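Local coordinates for YlmD (Geobacillus stearothermophilus, PDB 6T1B), which catalyses the phosphorolysis of adenosine, inosine and S-methyl-5'-thioadenosine to the free base and a ribose 1-phosphate, and also deaminates adenosine, using zinc, at residues 59-64 / 96-101; 42-45 / 50-53; 108-113 / 117-122; 77-82 / 141-146. All coordinates share one frame; numbering follows the deposited sequence.

Contact 1 of 4, residues 59-64 / 96-101. With NOS (inosine), chain B.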
# COMPACT_ATOMS: atom_id res chain seq x y z
N ASN A 59 -18.38 -4.85 3.52
CA ASN A 59 -17.06 -5.00 4.14
C ASN A 59 -16.41 -3.64 4.34
O ASN A 59 -15.83 -3.37 5.41
CB ASN A 59 -16.16 -5.88 3.28
CG ASN A 59 -16.66 -7.30 3.19
OD1 ASN A 59 -17.36 -7.78 4.08
ND2 ASN A 59 -16.27 -8.00 2.13
N ARG A 60 -16.51 -2.77 3.34
CA ARG A 60 -15.94 -1.44 3.47
C ARG A 60 -16.68 -0.65 4.54
O ARG A 60 -16.05 0.07 5.33
CB ARG A 60 -15.99 -0.73 2.12
CG ARG A 60 -15.06 -1.35 1.09
CD ARG A 60 -15.07 -0.54 -0.20
NE ARG A 60 -14.00 -0.99 -1.07
CZ ARG A 60 -13.39 -0.24 -1.98
NH1 ARG A 60 -12.39 -0.75 -2.68
NH2 ARG A 60 -13.80 1.01 -2.20
N ARG A 61 -18.02 -0.74 4.59
CA ARG A 61 -18.77 -0.09 5.65
C ARG A 61 -18.35 -0.61 7.02
O ARG A 61 -18.34 0.16 8.00
CB ARG A 61 -20.28 -0.29 5.44
CG ARG A 61 -20.80 0.47 4.22
CD ARG A 61 -22.29 0.64 4.22
NE ARG A 61 -22.70 1.64 3.23
CZ ARG A 61 -22.48 2.95 3.32
NH1 ARG A 61 -22.91 3.75 2.36
NH2 ARG A 61 -21.82 3.46 4.35
N ARG A 62 -18.01 -1.89 7.12
CA ARG A 62 -17.59 -2.45 8.40
C ARG A 62 -16.27 -1.83 8.86
O ARG A 62 -16.16 -1.39 10.00
CB ARG A 62 -17.47 -3.97 8.27
CG ARG A 62 -17.11 -4.68 9.56
CD ARG A 62 -18.28 -4.69 10.50
NE ARG A 62 -19.28 -5.66 10.07
CZ ARG A 62 -20.54 -5.65 10.47
NH1 ARG A 62 -21.36 -6.59 10.04
NH2 ARG A 62 -20.99 -4.70 11.29
N LEU A 63 -15.29 -1.73 7.97
CA LEU A 63 -14.04 -1.04 8.31
C LEU A 63 -14.32 0.41 8.70
O LEU A 63 -13.76 0.93 9.68
CB LEU A 63 -13.04 -1.08 7.16
CG LEU A 63 -11.75 -0.29 7.42
CD1 LEU A 63 -11.00 -0.86 8.64
CD2 LEU A 63 -10.86 -0.24 6.20
N ALA A 64 -15.18 1.10 7.94
CA ALA A 64 -15.53 2.47 8.28
C ALA A 64 -16.06 2.57 9.71
O ALA A 64 -15.76 3.53 10.42
CB ALA A 64 -16.54 3.04 7.28
N GLY A 96 -14.50 6.12 -6.08
CA GLY A 96 -14.14 4.73 -5.99
C GLY A 96 -14.50 4.06 -4.68
O GLY A 96 -14.11 2.90 -4.46
N ALA A 97 -15.22 4.74 -3.81
CA ALA A 97 -15.48 4.18 -2.48
C ALA A 97 -16.53 3.06 -2.52
O ALA A 97 -16.39 2.05 -1.83
CB ALA A 97 -15.92 5.28 -1.52
N GLN A 98 -17.56 3.24 -3.33
CA GLN A 98 -18.59 2.23 -3.50
C GLN A 98 -18.78 1.81 -4.94
O GLN A 98 -19.54 0.86 -5.19
CB GLN A 98 -19.93 2.77 -2.97
CG GLN A 98 -19.86 3.13 -1.51
CD GLN A 98 -21.17 3.63 -0.96
OE1 GLN A 98 -22.21 3.01 -1.14
NE2 GLN A 98 -21.12 4.77 -0.28
N ASP A 99 -18.13 2.47 -5.89
CA ASP A 99 -18.28 2.15 -7.31
C ASP A 99 -16.88 2.25 -7.90
O ASP A 99 -16.31 3.34 -7.96
CB ASP A 99 -19.22 3.13 -8.01
CG ASP A 99 -19.48 2.76 -9.46
OD1 ASP A 99 -20.53 3.14 -10.00
OD2 ASP A 99 -18.64 2.05 -10.06
N PHE A 100 -16.31 1.11 -8.34
CA PHE A 100 -14.95 1.14 -8.85
C PHE A 100 -14.80 2.10 -10.03
O PHE A 100 -13.72 2.68 -10.21
CB PHE A 100 -14.56 -0.27 -9.30
CG PHE A 100 -13.13 -0.40 -9.72
CD1 PHE A 100 -12.11 -0.22 -8.79
CD2 PHE A 100 -12.79 -0.70 -11.01
CE1 PHE A 100 -10.77 -0.33 -9.17
CE2 PHE A 100 -11.45 -0.81 -11.39
CZ PHE A 100 -10.45 -0.63 -10.46
N ALA A 101 -15.85 2.28 -10.82
CA ALA A 101 -15.75 3.12 -12.01
C ALA A 101 -15.50 4.58 -11.69
O ALA A 101 -15.11 5.33 -12.60
CB ALA A 101 -17.02 2.97 -12.86
N9 NOS B . -8.28 -4.66 -7.76
C4 NOS B . -8.50 -3.44 -7.25
N3 NOS B . -7.71 -2.19 -7.21
C2 NOS B . -8.27 -1.01 -6.61
N1 NOS B . -9.58 -1.02 -6.04
C6 NOS B . -10.39 -2.18 -6.04
O6 NOS B . -11.47 -2.13 -5.54
C5 NOS B . -9.76 -3.43 -6.69
N7 NOS B . -10.24 -4.63 -6.82
C8 NOS B . -9.36 -5.39 -7.47
C5' NOS B . -4.21 -4.06 -6.51
O5' NOS B . -3.26 -4.81 -5.74
C4' NOS B . -4.76 -4.89 -7.64
O4' NOS B . -6.11 -5.28 -7.31
C1' NOS B . -6.98 -4.99 -8.38
C2' NOS B . -6.31 -3.90 -9.20
O2' NOS B . -6.72 -3.98 -10.56
C3' NOS B . -4.83 -4.19 -9.01
O3' NOS B . -4.38 -5.11 -10.02
O HOH W 1 -12.44 0.95 -5.35
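Arg60 meets the loop 96-101 with one nitrogen of its guanidinium group. NH2 donates to two successive backbone carbonyls, Ala97 O at 2.8 Å and Gly96 O at 3.0 Å. Both oxygens sit at the edge of the guanidinium, a little tilted from its plane. Gly96 O is met in its carbonyl plane, on a lone pair, whereas the donor stands above the plane of the Ala97 carbonyl. The Arg60 chain is extended from CG to NE (chi2 -176°), which carries the charged end from the helix to the loop. On the nucleoside side, a water accepts from Arg60 NH1 and donates to Gly96 O and to O6 of inosine. Phe100 also borders the base: its CE1 lies 3.4 Å from N1 of inosine, which sits at the ring edge. Farther out, Arg61 and Gln98 pass each other at an angle, guanidinium and amide planes 77° apart. Their nearest atoms, Arg61 NH1 and Gln98 NE2 at 3.3 Å, are both donors and not hydrogen-bonded. Arg61 NH1 has a salt bridge to Glu72. The contact joins helix 53-67 to the loop between strands 85-87 and 109-112. Arg60 also packs on Trp74 of strand 74-75, and Leu63 touches strand 264-269.

Contact 2 of 4, residues 42-45 / 50-53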
# COMPACT_ATOMS: atom_id res chain seq x y z
N SER A 42 -13.05 -13.44 4.14
CA SER A 42 -14.40 -12.84 4.18
C SER A 42 -14.38 -11.31 4.02
O SER A 42 -15.31 -10.73 3.47
CB SER A 42 -15.14 -13.16 5.47
OG SER A 42 -14.48 -12.66 6.61
N LEU A 43 -13.33 -10.62 4.51
CA LEU A 43 -13.28 -9.16 4.44
C LEU A 43 -12.59 -8.69 3.16
O LEU A 43 -11.60 -7.96 3.17
CB LEU A 43 -12.60 -8.57 5.68
CG LEU A 43 -12.86 -7.09 5.93
CD1 LEU A 43 -14.25 -6.82 6.43
CD2 LEU A 43 -11.83 -6.53 6.88
N ASN A 44 -13.16 -9.10 2.04
CA ASN A 44 -12.65 -8.68 0.75
C ASN A 44 -13.04 -7.23 0.51
O ASN A 44 -14.23 -6.89 0.46
CB ASN A 44 -13.19 -9.52 -0.38
CG ASN A 44 -12.79 -8.95 -1.70
OD1 ASN A 44 -11.69 -8.43 -1.87
ND2 ASN A 44 -13.70 -9.00 -2.65
N MET A 45 -12.04 -6.38 0.34
CA MET A 45 -12.26 -4.96 0.09
C MET A 45 -12.22 -4.56 -1.38
O MET A 45 -12.47 -3.38 -1.70
CB MET A 45 -11.23 -4.15 0.86
CG MET A 45 -11.23 -4.46 2.32
SD MET A 45 -12.86 -4.12 3.06
CE MET A 45 -12.47 -3.64 4.70
N GLY A 50 -14.29 -9.63 -8.99
CA GLY A 50 -15.35 -10.56 -9.31
C GLY A 50 -16.18 -11.01 -8.13
O GLY A 50 -16.94 -11.97 -8.25
N ASP A 51 -16.03 -10.36 -6.98
CA ASP A 51 -16.87 -10.63 -5.82
C ASP A 51 -18.21 -9.91 -5.94
O ASP A 51 -18.42 -9.01 -6.77
CB ASP A 51 -16.10 -10.21 -4.56
CG ASP A 51 -16.66 -10.76 -3.27
OD1 ASP A 51 -17.57 -11.61 -3.26
OD2 ASP A 51 -16.15 -10.30 -2.22
N ASP A 52 -19.12 -10.30 -5.07
CA ASP A 52 -20.42 -9.65 -4.98
C ASP A 52 -20.25 -8.24 -4.44
O ASP A 52 -19.72 -8.04 -3.33
CB ASP A 52 -21.30 -10.46 -4.04
CG ASP A 52 -22.66 -9.89 -3.92
OD1 ASP A 52 -23.46 -10.13 -4.85
OD2 ASP A 52 -22.92 -9.16 -2.93
N ARG A 53 -20.71 -7.26 -5.21
CA ARG A 53 -20.51 -5.87 -4.85
C ARG A 53 -21.17 -5.52 -3.53
O ARG A 53 -20.63 -4.73 -2.75
CB ARG A 53 -21.04 -4.96 -5.97
CG ARG A 53 -20.93 -3.50 -5.67
CD ARG A 53 -21.52 -2.65 -6.79
NE ARG A 53 -21.46 -1.24 -6.44
CZ ARG A 53 -22.35 -0.62 -5.66
NH1 ARG A 53 -22.20 0.67 -5.39
NH2 ARG A 53 -23.37 -1.29 -5.14
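Asn44 and Asp51 meet through a single, nearly straight hydrogen bond. Asn44 ND2 donates to Asp51 OD2 at 2.8 Å, with an N-H...O angle of 177°. The acceptor lies in the amide plane of Asn44. The amide reaches the carboxylate oxygen on its anti side, and the two flat groups are turned 26° against each other. The side chains come from opposite directions. In each, CG is anti to the backbone N (chi1 172° in Asn44), and this swings the polar ends into the space between the two segments. The same OD2 also has a hydrogen bond with Ser36 OG, so two partners hold this oxygen. The other carboxylate oxygen, OD1, takes a weak bond from Asp52 N at 2.7 Å. The Asn44 amide is fixed from its other end too: OD1 has hydrogen bonds with the backbone N of Gly46 and of Arg263. These bonds hold the amide's rotation. Val56 of helix 53-67 packs against both side chains. Next along the chain, Asp52 is the N-cap of that helix, its OD2 bonded to Asp55 N. Here a side-chain bond closes a short loop beside the inosine pocket, where Asn44 probably helps to position the backbone of the inosine-binding Arg263.

Contact 3 of 4, residues 108-113 / 117-122; sequences DGLYTD and VLLALC. With NOS (inosine), chain B.
Two strands from different sheets face each other here, in the core between the sheets of the domain. Strands 109-112 and 118-122 run nearly antiparallel, at 170°, with axes 7.8 Å apart. No hydrogen bond joins them; the contact is made by side chains. Leu119 reaches across with both methyls. CD1 lies against the backbone of the opposite strand, 3.6 Å from Leu110 O, and CD2 touches Leu110 CB at 4.0 Å and Thr112 CG2 at 4.1 Å. With an alanine in place of Leu119, both methyl contacts would be gone and a gap would probably open beneath Leu110 and Thr112. Leu121, two residues on, points the same way. Its CD1 crosses the end of Leu110, 3.9 Å from CD1 of that residue, and its CD2 sits 3.3 Å from Asp108 O. The Leu121 torsions (chi1 -81°, chi2 72°) send the two methyls to these separate partners. At the strand's pocket end, Cys122 O accepts a hydrogen bond from O5' of inosine at 3.1 Å. Within the sheets, strand 109-112 lies between 85-87 and 138-144, and strand 118-123 between 264-269 and 74-75. Leu119 also touches Ile268, and Leu110 touches Val75.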
# COMPACT_ATOMS: atom_id res chain seq x y z
N ASP A 108 -1.67 4.84 -9.22
CA ASP A 108 -1.37 3.83 -8.24
C ASP A 108 -0.94 4.42 -6.90
O ASP A 108 -0.58 3.66 -6.00
CB ASP A 108 -0.31 2.86 -8.78
CG ASP A 108 -0.90 1.92 -9.81
OD1 ASP A 108 -1.08 2.38 -10.97
OD2 ASP A 108 -1.25 0.79 -9.39
N GLY A 109 -0.99 5.72 -6.75
CA GLY A 109 -0.75 6.31 -5.46
C GLY A 109 -1.54 7.60 -5.34
O GLY A 109 -1.90 8.23 -6.33
N LEU A 110 -1.76 7.99 -4.09
CA LEU A 110 -2.53 9.18 -3.77
C LEU A 110 -1.84 9.89 -2.62
O LEU A 110 -1.18 9.25 -1.79
CB LEU A 110 -3.94 8.84 -3.29
CG LEU A 110 -4.83 8.10 -4.28
CD1 LEU A 110 -6.12 7.65 -3.63
CD2 LEU A 110 -5.07 8.95 -5.51
N TYR A 111 -2.03 11.20 -2.54
CA TYR A 111 -1.62 11.89 -1.32
C TYR A 111 -2.56 13.05 -1.06
O TYR A 111 -3.25 13.52 -1.96
CB TYR A 111 -0.18 12.38 -1.34
CG TYR A 111 0.18 13.51 -2.27
CD1 TYR A 111 0.18 14.82 -1.82
CD2 TYR A 111 0.61 13.25 -3.56
CE1 TYR A 111 0.57 15.86 -2.65
CE2 TYR A 111 1.00 14.28 -4.38
CZ TYR A 111 0.98 15.57 -3.93
OH TYR A 111 1.38 16.58 -4.78
N THR A 112 -2.58 13.53 0.19
CA THR A 112 -3.39 14.68 0.54
C THR A 112 -2.76 15.41 1.71
O THR A 112 -2.12 14.80 2.58
CB THR A 112 -4.83 14.27 0.88
OG1 THR A 112 -5.65 15.42 1.08
CG2 THR A 112 -4.88 13.41 2.14
N ASP A 113 -2.98 16.72 1.75
CA ASP A 113 -2.60 17.51 2.90
C ASP A 113 -3.80 17.97 3.72
O ASP A 113 -3.67 18.79 4.62
CB ASP A 113 -1.67 18.68 2.51
CG ASP A 113 -2.36 19.72 1.65
OD1 ASP A 113 -3.55 19.56 1.37
OD2 ASP A 113 -1.68 20.70 1.25
N VAL A 117 -9.97 12.90 4.95
CA VAL A 117 -9.87 12.23 3.66
C VAL A 117 -9.09 10.94 3.90
O VAL A 117 -7.90 10.99 4.25
CB VAL A 117 -9.13 13.12 2.64
CG1 VAL A 117 -8.94 12.38 1.34
CG2 VAL A 117 -9.90 14.40 2.44
N LEU A 118 -9.72 9.79 3.70
CA LEU A 118 -9.06 8.51 3.92
C LEU A 118 -8.59 7.96 2.59
O LEU A 118 -9.40 7.54 1.77
CB LEU A 118 -9.99 7.51 4.63
CG LEU A 118 -9.24 6.29 5.17
CD1 LEU A 118 -8.42 6.62 6.41
CD2 LEU A 118 -10.19 5.12 5.43
N LEU A 119 -7.28 7.94 2.37
CA LEU A 119 -6.73 7.31 1.18
C LEU A 119 -6.85 5.81 1.37
O LEU A 119 -6.50 5.29 2.44
CB LEU A 119 -5.26 7.69 1.01
CG LEU A 119 -5.01 9.21 1.06
CD1 LEU A 119 -3.52 9.45 0.88
CD2 LEU A 119 -5.80 9.97 0.06
N ALA A 120 -7.30 5.09 0.34
CA ALA A 120 -7.66 3.69 0.50
C ALA A 120 -7.28 2.94 -0.77
O ALA A 120 -7.87 3.17 -1.83
CB ALA A 120 -9.16 3.58 0.81
N LEU A 121 -6.31 2.02 -0.65
CA LEU A 121 -5.80 1.24 -1.76
C LEU A 121 -5.84 -0.26 -1.41
O LEU A 121 -5.70 -0.63 -0.24
CB LEU A 121 -4.37 1.66 -2.15
CG LEU A 121 -4.25 2.90 -3.03
CD1 LEU A 121 -4.53 4.26 -2.40
CD2 LEU A 121 -2.85 2.93 -3.66
N CYS A 122 -6.02 -1.09 -2.44
CA CYS A 122 -6.19 -2.52 -2.26
C CYS A 122 -4.91 -3.29 -2.52
O CYS A 122 -4.16 -2.93 -3.44
CB CYS A 122 -7.25 -3.01 -3.23
SG CYS A 122 -8.94 -2.58 -2.78
N9 NOS B . -8.28 -4.66 -7.76
C4 NOS B . -8.50 -3.44 -7.25
N3 NOS B . -7.71 -2.19 -7.21
C2 NOS B . -8.27 -1.01 -6.61
N1 NOS B . -9.58 -1.02 -6.04
C6 NOS B . -10.39 -2.18 -6.04
O6 NOS B . -11.47 -2.13 -5.54
C5 NOS B . -9.76 -3.43 -6.69
N7 NOS B . -10.24 -4.63 -6.82
C8 NOS B . -9.36 -5.39 -7.47
C5' NOS B . -4.21 -4.06 -6.51
O5' NOS B . -3.26 -4.81 -5.74
C4' NOS B . -4.76 -4.89 -7.64
O4' NOS B . -6.11 -5.28 -7.31
C1' NOS B . -6.98 -4.99 -8.38
C2' NOS B . -6.31 -3.90 -9.20
O2' NOS B . -6.72 -3.98 -10.56
C3' NOS B . -4.83 -4.19 -9.01
O3' NOS B . -4.38 -5.11 -10.02

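Contact 4 of 4, residues 77-82 / 141-146. With NOS (inosine), chain B.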
# COMPACT_ATOMS: atom_id res chain seq x y z
N CYS A 77 -8.28 4.71 -5.98
CA CYS A 77 -7.75 4.87 -7.33
C CYS A 77 -7.78 3.56 -8.09
O CYS A 77 -7.99 2.48 -7.53
CB CYS A 77 -6.35 5.48 -7.31
SG CYS A 77 -5.08 4.53 -6.48
N GLU A 78 -7.62 3.68 -9.40
CA GLU A 78 -7.81 2.54 -10.29
C GLU A 78 -6.77 1.46 -10.07
O GLU A 78 -7.06 0.28 -10.26
CB GLU A 78 -7.75 2.99 -11.74
CG GLU A 78 -8.10 1.93 -12.72
CD GLU A 78 -8.07 2.42 -14.16
OE1 GLU A 78 -8.39 1.57 -15.06
OE2 GLU A 78 -7.78 3.61 -14.44
N GLN A 79 -5.54 1.83 -9.72
CA GLN A 79 -4.43 0.89 -9.49
C GLN A 79 -4.11 0.07 -10.73
O GLN A 79 -4.35 -1.14 -10.80
CB GLN A 79 -4.69 0.03 -8.25
CG GLN A 79 -4.80 0.84 -6.98
CD GLN A 79 -5.00 0.02 -5.71
OE1 GLN A 79 -5.91 0.28 -4.94
NE2 GLN A 79 -4.10 -0.92 -5.48
N VAL A 80 -3.49 0.75 -11.70
CA VAL A 80 -3.19 0.15 -12.99
C VAL A 80 -1.80 -0.46 -13.07
O VAL A 80 -1.37 -0.86 -14.16
CB VAL A 80 -3.40 1.16 -14.14
CG1 VAL A 80 -4.85 1.61 -14.15
CG2 VAL A 80 -2.43 2.34 -14.03
N HIS A 81 -1.11 -0.56 -11.93
CA HIS A 81 0.27 -1.09 -11.88
C HIS A 81 1.25 -0.23 -12.65
O HIS A 81 2.22 -0.71 -13.23
CB HIS A 81 0.34 -2.56 -12.32
CG HIS A 81 -0.10 -3.50 -11.26
ND1 HIS A 81 -1.41 -3.87 -11.09
CD2 HIS A 81 0.60 -4.13 -10.28
CE1 HIS A 81 -1.50 -4.70 -10.07
NE2 HIS A 81 -0.30 -4.87 -9.56
N GLY A 82 1.00 1.07 -12.65
CA GLY A 82 1.94 2.05 -13.08
C GLY A 82 2.56 2.80 -11.91
O GLY A 82 2.49 2.38 -10.75
N LEU A 141 -0.09 7.32 0.09
CA LEU A 141 -0.15 5.87 0.04
C LEU A 141 0.05 5.45 -1.41
O LEU A 141 -0.62 5.96 -2.32
CB LEU A 141 -1.52 5.39 0.55
CG LEU A 141 -1.77 3.88 0.61
CD1 LEU A 141 -0.73 3.13 1.39
CD2 LEU A 141 -3.18 3.66 1.19
N ALA A 142 0.95 4.50 -1.61
CA ALA A 142 1.27 4.00 -2.94
C ALA A 142 1.25 2.48 -2.98
O ALA A 142 1.55 1.81 -1.99
CB ALA A 142 2.65 4.50 -3.41
N HIS A 143 0.90 1.97 -4.16
CA HIS A 143 0.78 0.55 -4.48
C HIS A 143 1.94 0.22 -5.41
O HIS A 143 2.00 0.72 -6.53
CB HIS A 143 -0.58 0.35 -5.16
CG HIS A 143 -0.71 -0.90 -5.96
ND1 HIS A 143 -0.78 -0.89 -7.34
CD2 HIS A 143 -0.90 -2.19 -5.59
CE1 HIS A 143 -0.95 -2.12 -7.78
NE2 HIS A 143 -1.04 -2.93 -6.74
N ALA A 144 2.86 -0.63 -4.94
CA ALA A 144 4.05 -0.97 -5.71
C ALA A 144 4.21 -2.47 -5.85
O ALA A 144 4.77 -3.13 -4.97
CB ALA A 144 5.30 -0.37 -5.07
N GLY A 145 3.77 -3.02 -6.97
CA GLY A 145 4.23 -4.31 -7.43
C GLY A 145 5.51 -4.14 -8.21
O GLY A 145 6.13 -3.07 -8.20
N TRP A 146 5.91 -5.19 -8.91
CA TRP A 146 7.19 -5.07 -9.62
C TRP A 146 7.14 -3.96 -10.67
O TRP A 146 8.13 -3.26 -10.88
CB TRP A 146 7.66 -6.42 -10.19
CG TRP A 146 7.01 -6.89 -11.47
CD1 TRP A 146 5.98 -7.77 -11.59
CD2 TRP A 146 7.38 -6.53 -12.80
NE1 TRP A 146 5.67 -7.97 -12.91
CE2 TRP A 146 6.52 -7.23 -13.68
CE3 TRP A 146 8.35 -5.69 -13.34
CZ2 TRP A 146 6.61 -7.10 -15.05
CZ3 TRP A 146 8.43 -5.57 -14.72
CH2 TRP A 146 7.57 -6.28 -15.55
N9 NOS B . -8.28 -4.66 -7.76
C4 NOS B . -8.50 -3.44 -7.25
N3 NOS B . -7.71 -2.19 -7.21
C2 NOS B . -8.27 -1.01 -6.61
N1 NOS B . -9.58 -1.02 -6.04
C6 NOS B . -10.39 -2.18 -6.04
O6 NOS B . -11.47 -2.13 -5.54
C5 NOS B . -9.76 -3.43 -6.69
N7 NOS B . -10.24 -4.63 -6.82
C8 NOS B . -9.36 -5.39 -7.47
C5' NOS B . -4.21 -4.06 -6.51
O5' NOS B . -3.26 -4.81 -5.74
C4' NOS B . -4.76 -4.89 -7.64
O4' NOS B . -6.11 -5.28 -7.31
C1' NOS B . -6.98 -4.99 -8.38
C2' NOS B . -6.31 -3.90 -9.20
O2' NOS B . -6.72 -3.98 -10.56
C3' NOS B . -4.83 -4.19 -9.01
O3' NOS B . -4.38 -5.11 -10.02
O HOH W 2 1.96 0.21 -9.21
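Loop 77-82 runs past the end of strand 141-144 without a direct hydrogen bond between the segments. The backbones come nearest at His81 and Gly145, CA to CA 6.8 Å, and at Gln79 and His143. Gln79 and His81 both have positive phi, and these turns bring their side chains to the strand end. A water links the backbones, donating to Gly82 O and His143 O. The two imidazoles form a T-shaped (edge-to-face) pair, centroids 4.5 Å apart and planes at 74°. His143 CE1 stands over the centre of the His81 ring, 3.3 Å from His81 NE2. Together with Cys126, these histidines form the catalytic zinc site, each binding the metal through NE2. Replacing His81 by an alanine would probably leave the zinc one ligand short and the edge of His143 without its ring partner. The other nitrogen of His143, ND1, is held by Asp108, whose OD2 also accepts from the backbone N of His81. Over one face of the His143 ring lies Gln79 NE2, offset toward the rim and 3.4 Å from His143 CG. The extended Gln79 chain (chi2 -178°) also places OE1, which is bonded to Cys122, 3.2 Å from C2 of inosine. On the ribose side, O5' lies 3.1 Å from His143 NE2, while O3' is at the edge of the His81 ring.

In the fold
Contacts 1, 3 and 4 all touch inosine. Contact 1 borders the base, contact 4 reaches base and ribose and carries two zinc ligands, and contact 3 packs the two sheets together, with Cys122 at the pocket end. Contacts 3 and 4, with centres 11 Å apart, join through two hydrogen bonds, Asp108 OD2 to His143 ND1 (2.7 Å) and Cys122 N to Gln79 OE1 (2.9 Å). Contact 2 lies beside the pocket, the Asn44 side chain about 6 Å from inosine, and 10 Å from contact 1 between centres. It meets contact 1 where Arg60 NH1 lies 2.8 Å from Met45 O. Contacts 2 and 4 do not touch. Phe100 packs on Glu78 O, bringing contacts 1 and 4 together.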